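Local coordinates for protein uncharacterized oxidoreductase yvaA (Bacillus subtilis subsp. subtilis, PDB 3GDO) that catalyses the reversible, NADPH-dependent reduction of scyllo-inosose to scyllo-inositol and does not accept NADH in place of NADPH, at residues P193-A198 against T216-K221; N147-S152 against L222-Y227; I33-T38 against D50-H55. One frame throughout, in Å; residues are numbered along the deposited sequence.

Contact 1: residues P193-A198 against T216-K221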
loop_
_atom_site.group_PDB
_atom_site.type_symbol
_atom_site.label_atom_id
_atom_site.label_comp_id
_atom_site.label_asym_id
_atom_site.label_seq_id
_atom_site.Cartn_x
_atom_site.Cartn_y
_atom_site.Cartn_z
ATOM N N PRO B 193 -17.278 -6.391 4.036
ATOM C CA PRO B 193 -16.809 -5.311 4.894
ATOM C C PRO B 193 -17.965 -4.401 5.307
ATOM O O PRO B 193 -19.076 -4.537 4.815
ATOM C CB PRO B 193 -15.841 -4.539 3.979
ATOM C CG PRO B 193 -16.433 -4.707 2.610
ATOM C CD PRO B 193 -17.007 -6.120 2.604
ATOM N N LYS B 194 -17.721 -3.444 6.184
ATOM C CA LYS B 194 -18.806 -2.538 6.488
ATOM C C LYS B 194 -18.775 -1.258 5.680
ATOM O O LYS B 194 -19.760 -0.526 5.666
ATOM C CB LYS B 194 -18.941 -2.266 7.967
ATOM C CG LYS B 194 -17.697 -1.933 8.720
ATOM C CD LYS B 194 -18.076 -1.993 10.207
ATOM C CE LYS B 194 -16.882 -1.848 11.145
ATOM N NZ LYS B 194 -16.453 -0.420 11.238
ATOM N N ALA B 195 -17.664 -1.004 4.978
ATOM C CA ALA B 195 -17.588 0.177 4.150
ATOM C C ALA B 195 -16.480 0.025 3.127
ATOM O O ALA B 195 -15.616 -0.864 3.265
ATOM C CB ALA B 195 -17.404 1.430 5.008
ATOM N N VAL B 196 -16.537 0.855 2.083
ATOM C CA VAL B 196 -15.528 0.850 1.019
ATOM C C VAL B 196 -15.149 2.298 0.796
ATOM O O VAL B 196 -16.033 3.166 0.686
ATOM C CB VAL B 196 -16.097 0.265 -0.305
ATOM C CG1 VAL B 196 -15.090 0.359 -1.481
ATOM C CG2 VAL B 196 -16.572 -1.171 -0.116
ATOM N N THR B 197 -13.848 2.576 0.750
ATOM C CA THR B 197 -13.362 3.918 0.398
ATOM C C THR B 197 -12.433 3.723 -0.814
ATOM O O THR B 197 -11.551 2.844 -0.798
ATOM C CB THR B 197 -12.675 4.584 1.601
ATOM O OG1 THR B 197 -13.565 4.595 2.733
ATOM C CG2 THR B 197 -12.226 6.058 1.283
ATOM N N ALA B 198 -12.607 4.493 -1.880
ATOM C CA ALA B 198 -11.845 4.147 -3.089
ATOM C C ALA B 198 -11.503 5.344 -3.949
ATOM O O ALA B 198 -12.220 6.344 -3.963
ATOM C CB ALA B 198 -12.624 3.103 -3.917
ATOM N N THR B 216 -10.062 0.641 -0.114
ATOM C CA THR B 216 -9.980 0.222 1.276
ATOM C C THR B 216 -11.315 -0.426 1.676
ATOM O O THR B 216 -12.386 0.238 1.604
ATOM C CB THR B 216 -9.689 1.422 2.230
ATOM O OG1 THR B 216 -8.439 2.042 1.866
ATOM C CG2 THR B 216 -9.652 0.964 3.699
ATOM N N LEU B 217 -11.252 -1.686 2.068
ATOM C CA LEU B 217 -12.416 -2.391 2.661
ATOM C C LEU B 217 -12.338 -2.420 4.181
ATOM O O LEU B 217 -11.395 -2.988 4.774
ATOM C CB LEU B 217 -12.594 -3.805 2.096
ATOM C CG LEU B 217 -13.190 -3.968 0.689
ATOM C CD1 LEU B 217 -12.440 -3.215 -0.396
ATOM C CD2 LEU B 217 -13.264 -5.465 0.293
ATOM N N ASP B 218 -13.331 -1.764 4.789
ATOM C CA ASP B 218 -13.314 -1.473 6.204
ATOM C C ASP B 218 -13.953 -2.644 6.948
ATOM O O ASP B 218 -15.161 -2.876 6.830
ATOM C CB ASP B 218 -14.060 -0.137 6.468
ATOM C CG ASP B 218 -14.141 0.240 7.974
ATOM O OD1 ASP B 218 -13.496 -0.402 8.840
ATOM O OD2 ASP B 218 -14.880 1.206 8.279
ATOM N N TYR B 219 -13.133 -3.402 7.659
ATOM C CA TYR B 219 -13.636 -4.446 8.550
ATOM C C TYR B 219 -13.329 -4.063 10.013
ATOM O O TYR B 219 -13.013 -4.924 10.799
ATOM C CB TYR B 219 -12.948 -5.764 8.258
ATOM C CG TYR B 219 -13.216 -6.385 6.890
ATOM C CD1 TYR B 219 -14.221 -7.368 6.721
ATOM C CD2 TYR B 219 -12.449 -6.029 5.778
ATOM C CE1 TYR B 219 -14.456 -7.973 5.464
ATOM C CE2 TYR B 219 -12.661 -6.638 4.533
ATOM C CZ TYR B 219 -13.673 -7.596 4.376
ATOM O OH TYR B 219 -13.871 -8.161 3.141
ATOM N N GLY B 220 -13.358 -2.777 10.357
ATOM C CA GLY B 220 -13.124 -2.353 11.756
ATOM C C GLY B 220 -11.636 -2.378 12.074
ATOM O O GLY B 220 -10.853 -1.559 11.562
ATOM N N LYS B 221 -11.236 -3.312 12.921
ATOM C CA LYS B 221 -9.842 -3.443 13.284
ATOM C C LYS B 221 -9.033 -3.888 12.047
ATOM O O LYS B 221 -7.932 -3.369 11.791
ATOM C CB LYS B 221 -9.696 -4.432 14.426
ATOM C CG LYS B 221 -8.252 -4.600 14.869
ATOM C CD LYS B 221 -8.131 -5.677 15.956
ATOM C CE LYS B 221 -6.681 -6.149 16.052
ATOM N NZ LYS B 221 -6.514 -7.197 17.091
HETATM O O HOH W 1 -8.568 3.502 -0.444
#

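Contact 2: residues N147-S152 against L222-Y227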
loop_
_atom_site.group_PDB
_atom_site.type_symbol
_atom_site.label_atom_id
_atom_site.label_comp_id
_atom_site.label_asym_id
_atom_site.label_seq_id
_atom_site.Cartn_x
_atom_site.Cartn_y
_atom_site.Cartn_z
ATOM N N ASN B 147 -4.747 -8.320 10.912
ATOM C CA ASN B 147 -5.186 -6.942 11.143
ATOM C C ASN B 147 -5.055 -6.068 9.885
ATOM O O ASN B 147 -5.719 -5.051 9.760
ATOM C CB ASN B 147 -4.451 -6.325 12.354
ATOM C CG ASN B 147 -2.949 -6.214 12.145
ATOM O OD1 ASN B 147 -2.476 -5.427 11.305
ATOM N ND2 ASN B 147 -2.189 -6.985 12.901
ATOM N N THR B 148 -4.178 -6.473 8.973
ATOM C CA THR B 148 -3.924 -5.711 7.752
ATOM C C THR B 148 -3.703 -6.691 6.610
ATOM O O THR B 148 -2.883 -7.653 6.726
ATOM C CB THR B 148 -2.661 -4.795 7.892
ATOM O OG1 THR B 148 -2.800 -3.942 9.019
ATOM C CG2 THR B 148 -2.483 -3.899 6.685
ATOM N N TYR B 149 -4.364 -6.420 5.482
ATOM C CA TYR B 149 -4.354 -7.358 4.336
ATOM C C TYR B 149 -4.254 -6.526 3.075
ATOM O O TYR B 149 -5.228 -5.859 2.663
ATOM C CB TYR B 149 -5.655 -8.215 4.343
ATOM C CG TYR B 149 -5.749 -9.216 3.198
ATOM C CD1 TYR B 149 -5.121 -10.470 3.274
ATOM C CD2 TYR B 149 -6.500 -8.929 2.050
ATOM C CE1 TYR B 149 -5.214 -11.396 2.220
ATOM C CE2 TYR B 149 -6.626 -9.848 1.005
ATOM C CZ TYR B 149 -5.974 -11.065 1.082
ATOM O OH TYR B 149 -6.091 -11.935 0.031
ATOM N N GLN B 150 -3.065 -6.499 2.493
ATOM C CA GLN B 150 -2.770 -5.518 1.422
ATOM C C GLN B 150 -2.341 -6.267 0.206
ATOM O O GLN B 150 -1.391 -7.072 0.264
ATOM C CB GLN B 150 -1.637 -4.560 1.820
ATOM C CG GLN B 150 -2.025 -3.594 2.909
ATOM C CD GLN B 150 -0.854 -2.704 3.362
ATOM O OE1 GLN B 150 0.327 -3.052 3.174
ATOM N NE2 GLN B 150 -1.185 -1.563 3.992
ATOM N N VAL B 151 -3.053 -6.035 -0.887
ATOM C CA VAL B 151 -2.811 -6.815 -2.112
ATOM C C VAL B 151 -2.601 -5.842 -3.252
ATOM O O VAL B 151 -3.394 -4.881 -3.417
ATOM C CB VAL B 151 -4.010 -7.793 -2.442
ATOM C CG1 VAL B 151 -3.647 -8.694 -3.582
ATOM C CG2 VAL B 151 -4.351 -8.622 -1.201
ATOM N N SER B 152 -1.534 -6.037 -4.013
ATOM C CA SER B 152 -1.383 -5.189 -5.221
ATOM C C SER B 152 -1.359 -5.960 -6.500
ATOM O O SER B 152 -0.897 -7.102 -6.556
ATOM C CB SER B 152 -0.189 -4.237 -5.139
ATOM O OG SER B 152 1.016 -4.895 -5.376
ATOM N N LEU B 222 -9.596 -4.832 11.297
ATOM C CA LEU B 222 -9.021 -5.324 10.036
ATOM C C LEU B 222 -9.230 -4.322 8.893
ATOM O O LEU B 222 -10.366 -3.843 8.642
ATOM C CB LEU B 222 -9.625 -6.682 9.653
ATOM C CG LEU B 222 -9.360 -7.268 8.251
ATOM C CD1 LEU B 222 -7.845 -7.422 8.020
ATOM C CD2 LEU B 222 -10.081 -8.631 8.013
ATOM N N GLN B 223 -8.131 -3.999 8.200
ATOM C CA GLN B 223 -8.210 -3.105 7.015
ATOM C C GLN B 223 -7.663 -3.867 5.834
ATOM O O GLN B 223 -6.554 -4.434 5.918
ATOM C CB GLN B 223 -7.435 -1.794 7.228
ATOM C CG GLN B 223 -7.989 -0.946 8.367
ATOM C CD GLN B 223 -9.330 -0.316 7.996
ATOM O OE1 GLN B 223 -9.493 0.250 6.927
ATOM N NE2 GLN B 223 -10.309 -0.454 8.882
ATOM N N ALA B 224 -8.461 -3.958 4.778
ATOM C CA ALA B 224 -8.074 -4.707 3.579
ATOM C C ALA B 224 -7.856 -3.642 2.535
ATOM O O ALA B 224 -8.746 -2.789 2.329
ATOM C CB ALA B 224 -9.182 -5.691 3.147
ATOM N N ILE B 225 -6.674 -3.653 1.899
ATOM C CA ILE B 225 -6.316 -2.571 0.979
ATOM C C ILE B 225 -6.020 -3.246 -0.353
ATOM O O ILE B 225 -5.137 -4.103 -0.399
ATOM C CB ILE B 225 -5.031 -1.801 1.426
ATOM C CG1 ILE B 225 -5.100 -1.238 2.862
ATOM C CG2 ILE B 225 -4.589 -0.766 0.339
ATOM C CD1 ILE B 225 -6.212 -0.336 3.171
ATOM N N LEU B 226 -6.725 -2.865 -1.423
ATOM C CA LEU B 226 -6.576 -3.563 -2.714
ATOM C C LEU B 226 -6.332 -2.521 -3.770
ATOM O O LEU B 226 -7.115 -1.561 -3.897
ATOM C CB LEU B 226 -7.831 -4.359 -3.087
ATOM C CG LEU B 226 -8.345 -5.333 -2.035
ATOM C CD1 LEU B 226 -9.791 -5.744 -2.380
ATOM C CD2 LEU B 226 -7.432 -6.545 -1.956
ATOM N N TYR B 227 -5.212 -2.670 -4.482
ATOM C CA TYR B 227 -4.790 -1.604 -5.371
ATOM C C TYR B 227 -4.038 -2.139 -6.554
ATOM O O TYR B 227 -3.511 -3.266 -6.526
ATOM C CB TYR B 227 -3.983 -0.541 -4.607
ATOM C CG TYR B 227 -2.646 -0.994 -4.094
ATOM C CD1 TYR B 227 -1.495 -0.832 -4.879
ATOM C CD2 TYR B 227 -2.521 -1.592 -2.808
ATOM C CE1 TYR B 227 -0.266 -1.232 -4.416
ATOM C CE2 TYR B 227 -1.262 -2.008 -2.330
ATOM C CZ TYR B 227 -0.140 -1.813 -3.144
ATOM O OH TYR B 227 1.120 -2.193 -2.728
#

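Contact 3: residues I33-T38 against D50-H55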
loop_
_atom_site.group_PDB
_atom_site.type_symbol
_atom_site.label_atom_id
_atom_site.label_comp_id
_atom_site.label_asym_id
_atom_site.label_seq_id
_atom_site.Cartn_x
_atom_site.Cartn_y
_atom_site.Cartn_z
ATOM N N ILE B 33 -16.917 -32.393 -24.012
ATOM C CA ILE B 33 -17.197 -31.181 -24.773
ATOM C C ILE B 33 -17.972 -31.596 -26.009
ATOM O O ILE B 33 -17.410 -32.245 -26.870
ATOM C CB ILE B 33 -15.915 -30.422 -25.186
ATOM C CG1 ILE B 33 -15.168 -29.886 -23.949
ATOM C CG2 ILE B 33 -16.286 -29.224 -26.028
ATOM C CD1 ILE B 33 -14.055 -30.805 -23.442
ATOM N N SER B 34 -19.249 -31.239 -26.090
ATOM C CA SER B 34 -20.110 -31.676 -27.206
ATOM C C SER B 34 -20.254 -30.627 -28.289
ATOM O O SER B 34 -20.153 -30.935 -29.483
ATOM C CB SER B 34 -21.510 -32.078 -26.722
ATOM O OG SER B 34 -21.408 -33.213 -25.878
ATOM N N LYS B 35 -20.529 -29.396 -27.877
ATOM C CA LYS B 35 -20.750 -28.327 -28.835
ATOM C C LYS B 35 -19.994 -27.043 -28.448
ATOM O O LYS B 35 -19.768 -26.760 -27.260
ATOM C CB LYS B 35 -22.228 -28.041 -28.954
ATOM C CG LYS B 35 -23.039 -29.210 -29.569
ATOM C CD LYS B 35 -24.459 -28.780 -29.873
ATOM C CE LYS B 35 -25.161 -29.874 -30.688
ATOM N NZ LYS B 35 -26.604 -29.502 -30.770
ATOM N N ILE B 36 -19.591 -26.288 -29.470
ATOM C CA ILE B 36 -18.939 -24.979 -29.279
ATOM C C ILE B 36 -19.524 -24.017 -30.292
ATOM O O ILE B 36 -19.527 -24.309 -31.487
ATOM C CB ILE B 36 -17.422 -25.061 -29.437
ATOM C CG1 ILE B 36 -16.839 -26.162 -28.554
ATOM C CG2 ILE B 36 -16.755 -23.665 -29.206
ATOM C CD1 ILE B 36 -15.349 -26.396 -28.747
ATOM N N MET B 37 -20.049 -22.896 -29.792
ATOM C CA MET B 37 -20.609 -21.836 -30.616
ATOM C C MET B 37 -19.483 -20.867 -31.037
ATOM O O MET B 37 -18.963 -20.130 -30.198
ATOM C CB MET B 37 -21.726 -21.094 -29.859
ATOM C CG MET B 37 -22.588 -20.216 -30.748
ATOM S SD MET B 37 -23.732 -19.077 -29.971
ATOM C CE MET B 37 -22.676 -18.030 -29.016
ATOM N N THR B 38 -19.114 -20.886 -32.328
ATOM C CA THR B 38 -17.955 -20.119 -32.844
ATOM C C THR B 38 -17.900 -20.195 -34.382
ATOM O O THR B 38 -18.409 -21.148 -34.990
ATOM C CB THR B 38 -16.604 -20.661 -32.234
ATOM O OG1 THR B 38 -15.513 -19.780 -32.523
ATOM C CG2 THR B 38 -16.279 -22.103 -32.726
ATOM N N ASP B 50 -13.885 -34.232 -31.920
ATOM C CA ASP B 50 -15.227 -34.792 -31.738
ATOM C C ASP B 50 -16.307 -33.770 -31.404
ATOM O O ASP B 50 -17.491 -34.126 -31.337
ATOM C CB ASP B 50 -15.224 -35.841 -30.632
ATOM C CG ASP B 50 -14.456 -37.082 -31.013
ATOM O OD1 ASP B 50 -14.421 -37.420 -32.219
ATOM O OD2 ASP B 50 -13.872 -37.717 -30.110
ATOM N N ALA B 51 -15.922 -32.525 -31.158
ATOM C CA ALA B 51 -16.908 -31.497 -30.847
ATOM C C ALA B 51 -17.665 -31.118 -32.112
ATOM O O ALA B 51 -17.153 -31.273 -33.204
ATOM C CB ALA B 51 -16.218 -30.279 -30.227
ATOM N N GLU B 52 -18.884 -30.629 -31.982
ATOM C CA GLU B 52 -19.587 -30.127 -33.129
ATOM C C GLU B 52 -19.583 -28.592 -33.054
ATOM O O GLU B 52 -19.947 -28.008 -32.016
ATOM C CB GLU B 52 -21.010 -30.704 -33.186
ATOM C CG GLU B 52 -22.023 -29.922 -34.053
ATOM C CD GLU B 52 -23.400 -30.580 -34.103
ATOM O OE1 GLU B 52 -24.375 -29.963 -34.617
ATOM O OE2 GLU B 52 -23.512 -31.732 -33.616
ATOM N N VAL B 53 -19.163 -27.938 -34.141
ATOM C CA VAL B 53 -19.298 -26.492 -34.215
ATOM C C VAL B 53 -20.724 -26.121 -34.580
ATOM O O VAL B 53 -21.354 -26.775 -35.423
ATOM C CB VAL B 53 -18.319 -25.857 -35.217
ATOM C CG1 VAL B 53 -18.443 -24.343 -35.174
ATOM C CG2 VAL B 53 -16.922 -26.241 -34.860
ATOM N N VAL B 54 -21.234 -25.079 -33.936
ATOM C CA VAL B 54 -22.546 -24.550 -34.218
ATOM C C VAL B 54 -22.383 -23.032 -34.298
ATOM O O VAL B 54 -21.414 -22.490 -33.767
ATOM C CB VAL B 54 -23.606 -24.956 -33.112
ATOM C CG1 VAL B 54 -23.559 -26.441 -32.835
ATOM C CG2 VAL B 54 -23.401 -24.192 -31.806
ATOM N N HIS B 55 -23.324 -22.351 -34.940
ATOM C CA HIS B 55 -23.254 -20.896 -35.066
ATOM C C HIS B 55 -24.470 -20.211 -34.467
ATOM O O HIS B 55 -24.510 -18.993 -34.366
ATOM C CB HIS B 55 -23.012 -20.461 -36.541
ATOM C CG HIS B 55 -21.991 -21.306 -37.249
ATOM N ND1 HIS B 55 -20.649 -21.289 -36.914
ATOM C CD2 HIS B 55 -22.127 -22.244 -38.220
ATOM C CE1 HIS B 55 -20.001 -22.167 -37.663
ATOM N NE2 HIS B 55 -20.873 -22.758 -38.464
#

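Contact 1: residues P193-A198 against T216-K221
Lys-194 and Asp-218 meet through the backbone and again through their charged ends. Lys-194 N donates to Asp-218 O at 2.7 Å, and the lysine side chain slants across the aspartate. Its CB lies near Asp-218 O, and CG, between the backbone N and the carbonyl carbon (chi1 47°), comes to 3.3 Å from that oxygen. CE passes 3.7 Å from Gly-220 N. A bend at the last torsion (chi4 77°) brings NZ to Asp-218 OD2 at 3.7 Å, a long salt bridge, probably weak; a lysine suits this exposed place, its stem lying by the turn and its ammonium near the carboxylate. Asp-218 OD1 accepts from Gly-220 N at 2.8 Å, forming an Asx turn, and from Gln-223 NE2. Gly-220 has a positive phi (78°), which glycine adopts most easily.

Pro-193 CB, the apolar counterpart, stands over the centre of the Tyr-219 ring in a CH-pi contact, 3.8 Å from the centroid, and its CG rests on Leu-217 CG. The ring's OH bonds to Gly-191 O. Thr-197 and Thr-216 exchange two backbone bonds, and a water joins Thr-197 O to Thr-216 OG1. This is an antiparallel beta hairpin, strands 195-201 and 212-219, in the C-terminal domain of a Gfo/Idh/MocA oxidoreductase.

Contact 2: residues N147-S152 against L222-Y227
Gln-150 and Ile-225 lie side by side and point the same way, the aliphatic part of the glutamine lying against the branched isoleucine. Gln-150 CG, anti to the carbonyl carbon (chi1 -70°), is thereby set 3.8 Å from Ile-225 CB; the extended chain carries NE2 to 4.1 Å from Ile-225 CG1. On the other face of the sheet Val-151 and Leu-226 repeat the arrangement, Leu-226 CD2 lying 3.7 Å from Val-151 CB. Valine and leucine bring only hydrocarbon to this buried face, so neither side chain has a polar group that needs a partner. Tyr-149 presents the edge of its ring, through CD2, to Ala-224 CB at 4.3 Å; a residue as small as alanine lets the ring edge come this near the strand. Leu-222 CD1 touches the Asn-147 carbonyl, 3.6 Å from Asn-147 C.

The backbones run parallel, their axes 6° apart, and five hydrogen bonds join them. Asn-147 and Thr-148 both face His-242 in a classic beta bulge. The face bearing Tyr-149 and Leu-226 packs against helix 174-190, where Phe-190 meets Tyr-149 edge-to-face; the face bearing Gln-150 and Tyr-227 meets the second subunit, while strands 239-243 and 212-219 flank the pair.

Contact 3: residues I33-T38 against D50-H55
Met-37 and Val-54 pair in the close-fitting part of the contact, where Met-37 CB lies 4.0 Å from Val-54 CG2. Val-54 is buried, and its other methyl, CG1, meets Lys-35 CD at 3.9 Å, the two side chains crossing at about a right angle. On the opposite face Ile-36 CD1 reaches Ala-51 CB, and Val-53 CG1 lies 4.0 Å from Thr-38 CG2. Val-44 of helix 41-47 packs on Ile-36, Thr-38 and Val-53 there; beta-branched residues suit both the extended backbone and this layer. Four backbone bonds join the segments in parallel register. With helix 41-47 as the crossover, strands 31-37 and 52-54 make a beta-alpha-beta unit of the Rossmann fold, 52-54 being the outermost strand of its sheet within the chain.

Toward solvent the fit is looser. Lys-35 CG is anti to the carbonyl carbon (chi1 -66°), and the chain, extended beyond it, lies beside Glu-52 with CE 3.8 Å from Glu-52 OE2; yet NZ stays 4.5 Å from Glu-52 OE1, beyond a salt bridge. The ammonium instead pairs with Asp-63 and bonds to Glu-59 O. An alanine at Lys-35 would probably leave Asp-63 without this cationic mate and Glu-59 O without this donor, and take the CD packing from Val-54 CG1. At the far end exposed His-55 turns its edge to Thr-38, and ND1 makes a weak, bent bond of 3.0 Å to Thr-38 O.

In the fold
Contact 3 comes first along the chain, in the N-terminal Rossmann domain, at one edge of its six-stranded parallel sheet. Contacts 1 and 2 follow in the C-terminal alpha/beta domain and share one mixed sheet: strands 146-152, 222-228, 212-219 and 195-201 lie next to one another in that order. Along the chain, both segments of contact 1 lie between the two strands of contact 2, and strand 222-228 directly follows strand 212-219. Their centres are 10 Å apart, linked by the bond from Leu-217 N to Ala-224 O, and both touch the second subunit. Contact 3, its nearest atoms about 33 Å from contact 1 and 31 Å from contact 2, belongs to a different domain across the chain's centre.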